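Local coordinates for oligopeptide-binding protein AppA (Bacillus subtilis, PDB 1XOC), which binds oligopeptides outside the cell membrane and delivers them to the App ABC transporter, supporting sporulation and genetic competence, at residues T46-K58 and F177-F190. Residues are numbered along the deposited sequence; the frame is centred on the assembly and turned at random.
Sequences TDIENMLYSFLTK and FNRKKPIGSGPFKF. With ZN (zinc ion), chain O.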
ATOM      1  N   THR A  46      -5.799  -3.858   4.717  1.00 30.56           N
ATOM      2  CA  THR A  46      -4.693  -4.743   5.033  1.00 30.65           C
ATOM      3  C   THR A  46      -4.382  -4.724   6.551  1.00 31.32           C
ATOM      4  O   THR A  46      -4.028  -5.752   7.145  1.00 29.58           O
ATOM      5  CB  THR A  46      -3.455  -4.422   4.185  1.00 31.69           C
ATOM      6  OG1 THR A  46      -3.778  -4.588   2.799  1.00 35.01           O
ATOM      7  CG2 THR A  46      -2.290  -5.351   4.470  1.00 32.15           C
ATOM      8  N   ASP A  47      -4.488  -3.563   7.188  1.00 30.66           N
ATOM      9  CA  ASP A  47      -4.286  -3.478   8.643  1.00 30.38           C
ATOM     10  C   ASP A  47      -5.198  -4.450   9.402  1.00 30.29           C
ATOM     11  O   ASP A  47      -4.752  -5.110  10.370  1.00 31.94           O
ATOM     12  CB  ASP A  47      -4.575  -2.072   9.185  1.00 31.87           C
ATOM     13  CG  ASP A  47      -3.475  -1.065   8.907  1.00 33.90           C
ATOM     14  OD1 ASP A  47      -2.292  -1.443   8.662  1.00 34.11           O
ATOM     15  OD2 ASP A  47      -3.847   0.131   9.018  1.00 36.04           O
ATOM     16  N   ILE A  48      -6.466  -4.513   9.019  1.00 29.02           N
ATOM     17  CA  ILE A  48      -7.394  -5.382   9.729  1.00 28.73           C
ATOM     18  C   ILE A  48      -7.100  -6.868   9.386  1.00 29.16           C
ATOM     19  O   ILE A  48      -7.123  -7.741  10.272  1.00 28.88           O
ATOM     20  CB  ILE A  48      -8.811  -4.991   9.405  1.00 28.08           C
ATOM     21  CG1 ILE A  48      -9.031  -3.522   9.737  1.00 30.96           C
ATOM     22  CG2 ILE A  48      -9.792  -5.897  10.158  1.00 28.88           C
ATOM     23  CD1 ILE A  48      -8.959  -3.178  11.168  1.00 32.40           C
ATOM     24  N   GLU A  49      -6.853  -7.153   8.100  1.00 29.78           N
ATOM     25  CA  GLU A  49      -6.520  -8.504   7.661  1.00 29.58           C
ATOM     26  C   GLU A  49      -5.359  -9.117   8.446  1.00 30.17           C
ATOM     27  O   GLU A  49      -5.391 -10.286   8.816  1.00 29.56           O
ATOM     28  CB  GLU A  49      -6.143  -8.475   6.165  1.00 30.21           C
ATOM     29  CG  GLU A  49      -7.323  -8.203   5.252  1.00 31.05           C
ATOM     30  CD  GLU A  49      -6.912  -7.872   3.830  1.00 33.06           C
ATOM     31  OE1 GLU A  49      -5.711  -7.900   3.523  1.00 32.31           O
ATOM     32  OE2 GLU A  49      -7.792  -7.578   2.987  1.00 31.30           O
ATOM     33  N   ASN A  50      -4.361  -8.300   8.727  1.00 29.41           N
ATOM     34  CA  ASN A  50      -3.178  -8.804   9.448  1.00 29.60           C
ATOM     35  C   ASN A  50      -3.453  -9.112  10.917  1.00 30.09           C
ATOM     36  O   ASN A  50      -2.639  -9.796  11.561  1.00 31.93           O
ATOM     37  CB  ASN A  50      -1.974  -7.888   9.238  1.00 31.19           C
ATOM     38  CG  ASN A  50      -1.309  -8.163   7.904  1.00 35.53           C
ATOM     39  OD1 ASN A  50      -1.794  -7.758   6.847  1.00 40.39           O
ATOM     40  ND2 ASN A  50      -0.259  -8.937   7.942  1.00 35.74           N
ATOM     41  N   MET A  51      -4.567  -8.623  11.464  1.00 28.94           N
ATOM     42  CA  MET A  51      -5.015  -8.988  12.815  1.00 28.71           C
ATOM     43  C   MET A  51      -5.942 -10.178  12.801  1.00 28.94           C
ATOM     44  O   MET A  51      -5.940 -10.979  13.726  1.00 29.23           O
ATOM     45  CB  MET A  51      -5.682  -7.799  13.523  1.00 29.64           C
ATOM     46  CG  MET A  51      -4.663  -6.761  13.917  1.00 28.85           C
ATOM     47  SD  MET A  51      -5.295  -5.379  14.895  1.00 31.53           S
ATOM     48  CE  MET A  51      -6.225  -4.518  13.648  1.00 32.14           C
ATOM     49  N   LEU A  52      -6.802 -10.267  11.778  1.00 28.97           N
ATOM     50  CA  LEU A  52      -7.792 -11.375  11.698  1.00 28.85           C
ATOM     51  C   LEU A  52      -7.267 -12.728  11.229  1.00 28.40           C
ATOM     52  O   LEU A  52      -7.833 -13.758  11.602  1.00 28.30           O
ATOM     53  CB  LEU A  52      -8.953 -11.011  10.752  1.00 27.81           C
ATOM     54  CG  LEU A  52      -9.881  -9.867  11.138  1.00 29.90           C
ATOM     55  CD1 LEU A  52     -10.790  -9.460  10.029  1.00 30.95           C
ATOM     56  CD2 LEU A  52     -10.635 -10.298  12.349  1.00 31.97           C
ATOM     57  N   TYR A  53      -6.265 -12.722  10.330  1.00 28.95           N
ATOM     58  CA  TYR A  53      -5.857 -13.905   9.594  1.00 28.98           C
ATOM     59  C   TYR A  53      -4.439 -14.264   9.917  1.00 29.16           C
ATOM     60  O   TYR A  53      -3.703 -13.462  10.505  1.00 28.92           O
ATOM     61  CB  TYR A  53      -5.986 -13.649   8.081  1.00 29.11           C
ATOM     62  CG  TYR A  53      -7.387 -13.321   7.667  1.00 27.77           C
ATOM     63  CD1 TYR A  53      -8.387 -14.278   7.772  1.00 28.97           C
ATOM     64  CD2 TYR A  53      -7.684 -12.097   7.131  1.00 28.07           C
ATOM     65  CE1 TYR A  53      -9.692 -13.999   7.413  1.00 28.74           C
ATOM     66  CE2 TYR A  53      -8.973 -11.809   6.764  1.00 26.67           C
ATOM     67  CZ  TYR A  53      -9.950 -12.760   6.897  1.00 29.84           C
ATOM     68  OH  TYR A  53     -11.246 -12.427   6.486  1.00 29.95           O
ATOM     69  N   SER A  54      -4.057 -15.455   9.470  1.00 28.52           N
ATOM     70  CA  SER A  54      -2.686 -15.913   9.479  1.00 29.57           C
ATOM     71  C   SER A  54      -2.171 -16.062   8.035  1.00 29.65           C
ATOM     72  O   SER A  54      -2.947 -16.215   7.083  1.00 30.08           O
ATOM     73  CB  SER A  54      -2.565 -17.241  10.195  1.00 29.89           C
ATOM     74  OG  SER A  54      -3.017 -17.166  11.533  1.00 30.79           O
ATOM     75  N   PHE A  55      -0.835 -16.111   7.961  1.00 29.12           N
ATOM     76  CA  PHE A  55      -0.062 -16.105   6.721  1.00 28.38           C
ATOM     77  C   PHE A  55       1.069 -17.117   6.870  1.00 28.93           C
ATOM     78  O   PHE A  55       1.624 -17.297   7.954  1.00 29.41           O
ATOM     79  CB  PHE A  55       0.526 -14.702   6.497  1.00 29.22           C
ATOM     80  CG  PHE A  55      -0.556 -13.600   6.484  1.00 28.47           C
ATOM     81  CD1 PHE A  55      -1.037 -13.040   5.292  1.00 31.42           C
ATOM     82  CD2 PHE A  55      -1.058 -13.132   7.680  1.00 29.70           C
ATOM     83  CE1 PHE A  55      -2.060 -12.066   5.343  1.00 31.20           C
ATOM     84  CE2 PHE A  55      -2.086 -12.159   7.690  1.00 28.57           C
ATOM     85  CZ  PHE A  55      -2.527 -11.650   6.558  1.00 31.67           C
ATOM     86  N   LEU A  56       1.434 -17.757   5.767  1.00 28.81           N
ATOM     87  CA  LEU A  56       2.468 -18.753   5.815  1.00 29.00           C
ATOM     88  C   LEU A  56       3.792 -18.160   6.318  1.00 28.80           C
ATOM     89  O   LEU A  56       4.563 -18.807   7.051  1.00 29.31           O
ATOM     90  CB  LEU A  56       2.664 -19.402   4.436  1.00 29.73           C
ATOM     91  CG  LEU A  56       1.518 -20.355   4.081  1.00 28.51           C
ATOM     92  CD1 LEU A  56       1.632 -20.823   2.622  1.00 29.65           C
ATOM     93  CD2 LEU A  56       1.367 -21.518   5.057  1.00 29.31           C
ATOM     94  N   THR A  57       4.103 -16.937   5.900  1.00 27.15           N
ATOM     95  CA  THR A  57       5.319 -16.230   6.320  1.00 28.36           C
ATOM     96  C   THR A  57       4.977 -14.834   6.785  1.00 28.39           C
ATOM     97  O   THR A  57       3.838 -14.372   6.591  1.00 28.69           O
ATOM     98  CB  THR A  57       6.342 -16.095   5.190  1.00 28.78           C
ATOM     99  OG1 THR A  57       5.710 -15.394   4.102  1.00 29.03           O
ATOM    100  CG2 THR A  57       6.871 -17.463   4.737  1.00 29.54           C
ATOM    101  N   LYS A  58       5.941 -14.123   7.323  1.00 30.20           N
ATOM    102  CA  LYS A  58       5.787 -12.771   7.829  1.00 31.73           C
ATOM    103  C   LYS A  58       7.112 -12.064   7.645  1.00 31.62           C
ATOM    104  O   LYS A  58       8.164 -12.625   7.958  1.00 31.46           O
ATOM    105  CB  LYS A  58       5.423 -12.829   9.316  1.00 33.30           C
ATOM    106  CG  LYS A  58       5.228 -11.538  10.017  1.00 36.31           C
ATOM    107  CD  LYS A  58       5.006 -11.788  11.533  1.00 38.12           C
ATOM    108  CE  LYS A  58       3.564 -12.012  11.909  1.00 43.31           C
ATOM    109  NZ  LYS A  58       3.416 -12.341  13.384  1.00 42.17           N
ATOM    110  N   PHE A 177     -18.892 -12.694   4.373  1.00 28.87           N
ATOM    111  CA  PHE A 177     -17.687 -13.103   5.060  1.00 29.13           C
ATOM    112  C   PHE A 177     -16.661 -11.974   5.096  1.00 28.96           C
ATOM    113  O   PHE A 177     -15.922 -11.802   6.084  1.00 28.12           O
ATOM    114  CB  PHE A 177     -17.081 -14.319   4.350  1.00 29.46           C
ATOM    115  CG  PHE A 177     -15.766 -14.812   4.949  1.00 30.21           C
ATOM    116  CD1 PHE A 177     -14.567 -14.203   4.640  1.00 30.80           C
ATOM    117  CD2 PHE A 177     -15.748 -15.893   5.836  1.00 30.10           C
ATOM    118  CE1 PHE A 177     -13.371 -14.661   5.182  1.00 29.66           C
ATOM    119  CE2 PHE A 177     -14.562 -16.339   6.362  1.00 30.79           C
ATOM    120  CZ  PHE A 177     -13.393 -15.723   6.054  1.00 30.53           C
ATOM    121  N   ASN A 178     -16.568 -11.233   4.001  1.00 28.11           N
ATOM    122  CA  ASN A 178     -15.431 -10.293   3.849  1.00 29.12           C
ATOM    123  C   ASN A 178     -15.641  -8.980   4.614  1.00 29.66           C
ATOM    124  O   ASN A 178     -14.741  -8.183   4.693  1.00 28.75           O
ATOM    125  CB  ASN A 178     -15.231  -9.977   2.357  1.00 28.38           C
ATOM    126  CG  ASN A 178     -14.843 -11.204   1.552  1.00 30.38           C
ATOM    127  OD1 ASN A 178     -14.025 -11.994   1.984  1.00 30.37           O
ATOM    128  ND2 ASN A 178     -15.449 -11.370   0.389  1.00 32.51           N
ATOM    129  N   ARG A 179     -16.844  -8.773   5.140  1.00 29.65           N
ATOM    130  CA  ARG A 179     -17.159  -7.531   5.814  1.00 30.16           C
ATOM    131  C   ARG A 179     -17.618  -7.723   7.247  1.00 30.93           C
ATOM    132  O   ARG A 179     -16.989  -7.226   8.154  1.00 33.58           O
ATOM    133  CB  ARG A 179     -18.209  -6.738   5.039  1.00 29.93           C
ATOM    134  CG  ARG A 179     -17.749  -6.276   3.687  1.00 31.56           C
ATOM    135  CD  ARG A 179     -18.807  -5.559   2.867  1.00 32.37           C
ATOM    136  NE  ARG A 179     -20.121  -6.152   3.050  1.00 38.28           N
ATOM    137  CZ  ARG A 179     -20.592  -7.161   2.345  1.00 39.00           C
ATOM    138  NH1 ARG A 179     -19.857  -7.708   1.398  1.00 40.59           N
ATOM    139  NH2 ARG A 179     -21.804  -7.629   2.588  1.00 38.05           N
ATOM    140  N   LYS A 180     -18.709  -8.456   7.445  1.00 30.59           N
ATOM    141  CA  LYS A 180     -19.161  -8.579   8.835  0.50 30.29           C
ATOM    142  C   LYS A 180     -19.304  -9.991   9.381  1.00 30.21           C
ATOM    143  O   LYS A 180     -19.586 -10.118  10.551  1.00 31.28           O
ATOM    144  CB  LYS A 180     -20.405  -7.711   9.078  0.50 29.68           C
ATOM    145  CG  LYS A 180     -20.100  -6.195   9.123  0.50 29.27           C
ATOM    146  CD  LYS A 180     -21.335  -5.288   9.096  0.50 30.68           C
ATOM    147  CE  LYS A 180     -20.944  -3.819   8.943  0.50 28.29           C
ATOM    148  NZ  LYS A 180     -20.587  -3.501   7.558  0.50 27.59           N
ATOM    149  N   LYS A 181     -18.803 -10.985   8.666  1.00 30.98           N
ATOM    150  CA  LYS A 181     -18.650 -12.303   9.244  1.00 31.24           C
ATOM    151  C   LYS A 181     -17.299 -12.955   8.979  1.00 30.68           C
ATOM    152  O   LYS A 181     -17.246 -14.130   8.684  1.00 30.88           O
ATOM    153  CB  LYS A 181     -19.759 -13.228   8.759  1.00 30.94           C
ATOM    154  CG  LYS A 181     -21.132 -12.772   9.191  1.00 34.88           C
ATOM    155  CD  LYS A 181     -22.087 -13.929   9.233  1.00 35.78           C
ATOM    156  CE  LYS A 181     -22.496 -14.312   7.847  1.00 41.77           C
ATOM    157  NZ  LYS A 181     -22.905 -15.749   7.759  1.00 44.76           N
ATOM    158  N   PRO A 182     -16.211 -12.204   9.078  1.00 30.13           N
ATOM    159  CA  PRO A 182     -14.951 -12.863   8.751  1.00 30.22           C
ATOM    160  C   PRO A 182     -14.537 -13.850   9.827  1.00 30.90           C
ATOM    161  O   PRO A 182     -14.736 -13.595  11.016  1.00 31.80           O
ATOM    162  CB  PRO A 182     -13.965 -11.696   8.673  1.00 31.56           C
ATOM    163  CG  PRO A 182     -14.484 -10.710   9.618  1.00 30.06           C
ATOM    164  CD  PRO A 182     -15.972 -10.801   9.467  1.00 30.28           C
ATOM    165  N   ILE A 183     -13.962 -14.971   9.408  1.00 30.32           N
ATOM    166  CA  ILE A 183     -13.440 -16.004  10.308  1.00 30.08           C
ATOM    167  C   ILE A 183     -12.024 -16.301   9.846  1.00 30.16           C
ATOM    168  O   ILE A 183     -11.844 -16.722   8.729  1.00 29.84           O
ATOM    169  CB  ILE A 183     -14.301 -17.286  10.288  1.00 29.66           C
ATOM    170  CG1 ILE A 183     -15.719 -16.994  10.832  1.00 29.95           C
ATOM    171  CG2 ILE A 183     -13.588 -18.435  11.025  1.00 30.88           C
ATOM    172  CD1 ILE A 183     -15.758 -16.675  12.282  1.00 30.26           C
ATOM    173  N   GLY A 184     -11.037 -16.067  10.715  1.00 29.41           N
ATOM    174  CA  GLY A 184      -9.633 -16.256  10.425  1.00 29.41           C
ATOM    175  C   GLY A 184      -8.998 -17.034  11.550  1.00 29.34           C
ATOM    176  O   GLY A 184      -9.679 -17.513  12.469  1.00 29.70           O
ATOM    177  N   SER A 185      -7.688 -17.219  11.466  1.00 29.70           N
ATOM    178  CA  SER A 185      -6.941 -17.882  12.518  1.00 29.08           C
ATOM    179  C   SER A 185      -5.980 -16.885  13.192  1.00 29.14           C
ATOM    180  O   SER A 185      -5.115 -17.297  13.967  1.00 30.57           O
ATOM    181  CB  SER A 185      -6.192 -19.093  11.966  1.00 29.91           C
ATOM    182  OG  SER A 185      -5.236 -18.716  10.990  1.00 28.57           O
ATOM    183  N   GLY A 186      -6.181 -15.575  12.957  1.00 29.26           N
ATOM    184  CA  GLY A 186      -5.227 -14.596  13.457  1.00 27.93           C
ATOM    185  C   GLY A 186      -5.454 -14.267  14.908  1.00 27.66           C
ATOM    186  O   GLY A 186      -6.385 -14.800  15.552  1.00 28.18           O
ATOM    187  N   PRO A 187      -4.622 -13.367  15.443  1.00 27.16           N
ATOM    188  CA  PRO A 187      -4.589 -13.088  16.863  1.00 27.20           C
ATOM    189  C   PRO A 187      -5.781 -12.368  17.433  1.00 28.27           C
ATOM    190  O   PRO A 187      -5.945 -12.355  18.658  1.00 28.22           O
ATOM    191  CB  PRO A 187      -3.326 -12.231  17.029  1.00 27.20           C
ATOM    192  CG  PRO A 187      -3.044 -11.687  15.688  1.00 27.85           C
ATOM    193  CD  PRO A 187      -3.566 -12.657  14.708  1.00 28.81           C
ATOM    194  N   PHE A 188      -6.600 -11.750  16.574  1.00 28.68           N
ATOM    195  CA  PHE A 188      -7.774 -11.010  17.043  1.00 29.38           C
ATOM    196  C   PHE A 188      -8.985 -11.471  16.243  1.00 30.01           C
ATOM    197  O   PHE A 188      -8.894 -11.750  15.047  1.00 28.98           O
ATOM    198  CB  PHE A 188      -7.565  -9.496  16.911  1.00 30.03           C
ATOM    199  CG  PHE A 188      -6.504  -8.965  17.829  1.00 28.47           C
ATOM    200  CD1 PHE A 188      -6.832  -8.555  19.114  1.00 32.64           C
ATOM    201  CD2 PHE A 188      -5.155  -8.946  17.435  1.00 30.88           C
ATOM    202  CE1 PHE A 188      -5.849  -8.087  19.989  1.00 32.02           C
ATOM    203  CE2 PHE A 188      -4.182  -8.452  18.310  1.00 30.92           C
ATOM    204  CZ  PHE A 188      -4.518  -8.046  19.565  1.00 31.58           C
ATOM    205  N   LYS A 189     -10.118 -11.542  16.920  1.00 30.13           N
ATOM    206  CA  LYS A 189     -11.406 -11.944  16.328  1.00 30.55           C
ATOM    207  C   LYS A 189     -12.299 -10.720  16.041  1.00 29.98           C
ATOM    208  O   LYS A 189     -12.259  -9.736  16.760  1.00 30.00           O
ATOM    209  CB  LYS A 189     -12.187 -12.817  17.306  1.00 31.54           C
ATOM    210  CG  LYS A 189     -11.520 -14.005  17.851  1.00 36.76           C
ATOM    211  CD  LYS A 189     -12.467 -14.709  18.860  1.00 35.04           C
ATOM    212  CE  LYS A 189     -12.781 -13.812  20.064  1.00 39.11           C
ATOM    213  NZ  LYS A 189     -13.230 -14.509  21.322  1.00 42.64           N
ATOM    214  N   PHE A 190     -13.091 -10.800  14.988  1.00 30.33           N
ATOM    215  CA  PHE A 190     -14.037  -9.742  14.658  1.00 30.64           C
ATOM    216  C   PHE A 190     -15.172  -9.661  15.660  1.00 31.49           C
ATOM    217  O   PHE A 190     -15.803 -10.661  15.951  1.00 30.88           O
ATOM    218  CB  PHE A 190     -14.582  -9.983  13.235  1.00 31.06           C
ATOM    219  CG  PHE A 190     -15.561  -8.949  12.759  1.00 30.91           C
ATOM    220  CD1 PHE A 190     -15.121  -7.816  12.092  1.00 31.86           C
ATOM    221  CD2 PHE A 190     -16.918  -9.105  12.998  1.00 31.30           C
ATOM    222  CE1 PHE A 190     -16.052  -6.864  11.631  1.00 29.18           C
ATOM    223  CE2 PHE A 190     -17.849  -8.157  12.551  1.00 30.14           C
ATOM    224  CZ  PHE A 190     -17.402  -7.035  11.873  1.00 31.24           C
TER
HETATM  225 ZN    ZN O 533      -2.068   1.608   8.949  1.00 88.06          ZN
HETATM  226  O   HOH W   1      -6.272 -17.235   8.774  1.00 16.70           O
HETATM  227  O   HOH W   2      -1.624   3.715  10.078  0.50 39.13           O
HETATM  228  O   HOH W   3      -2.784   2.083  11.154  0.50 34.84           O
HETATM  229  O   HOH W   4      -2.556   2.046   6.847  0.50 32.12           O
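With CG turned opposite its own carbonyl carbon (chi1 -60°), Tyr53 sends its ring along the Pro182–Gly184 backbone, and its OH reaches 3.3 Å from Phe177 CE1 and rests against Pro182 CB. That hydroxyl, otherwise buried among carbon, is satisfied by Phe35 O, so tyrosine suits a place that needs a long flat group with a polar end. Were this residue an alanine, Phe35 O would probably lose this donor and a gap would open beside Phe177 and Pro182. The branched end of Leu52 sets CD1 on Pro182 CG (3.9 Å) and CD2 against the strand backbone at Phe188 O and Phe190 N. Glycines fit where helix 43-52 ends: a CB on Gly184 would strike Leu52 O and the Tyr53 ring, one on Gly186 the backbone of Met51 to Tyr53. The carbonyls there find new donors: Gly186 N approaches Leu52 O (2.8 Å) from above the carbonyl plane, while Phe188 N binds Met51 O (3.0 Å). Met51 SD lies 4.9 Å from the centroid of the Phe188 ring, an oblique Met-aromatic contact. Beyond the helix, Ser54 OG and Ser185 OG share a hydrogen bond (2.8 Å), and one water accepts from both backbone nitrogens. Thus the Gly-Ser-Gly turn entering edge strand 188-194 takes up a helix C-terminus, within this family's periplasmic-binding-protein fold.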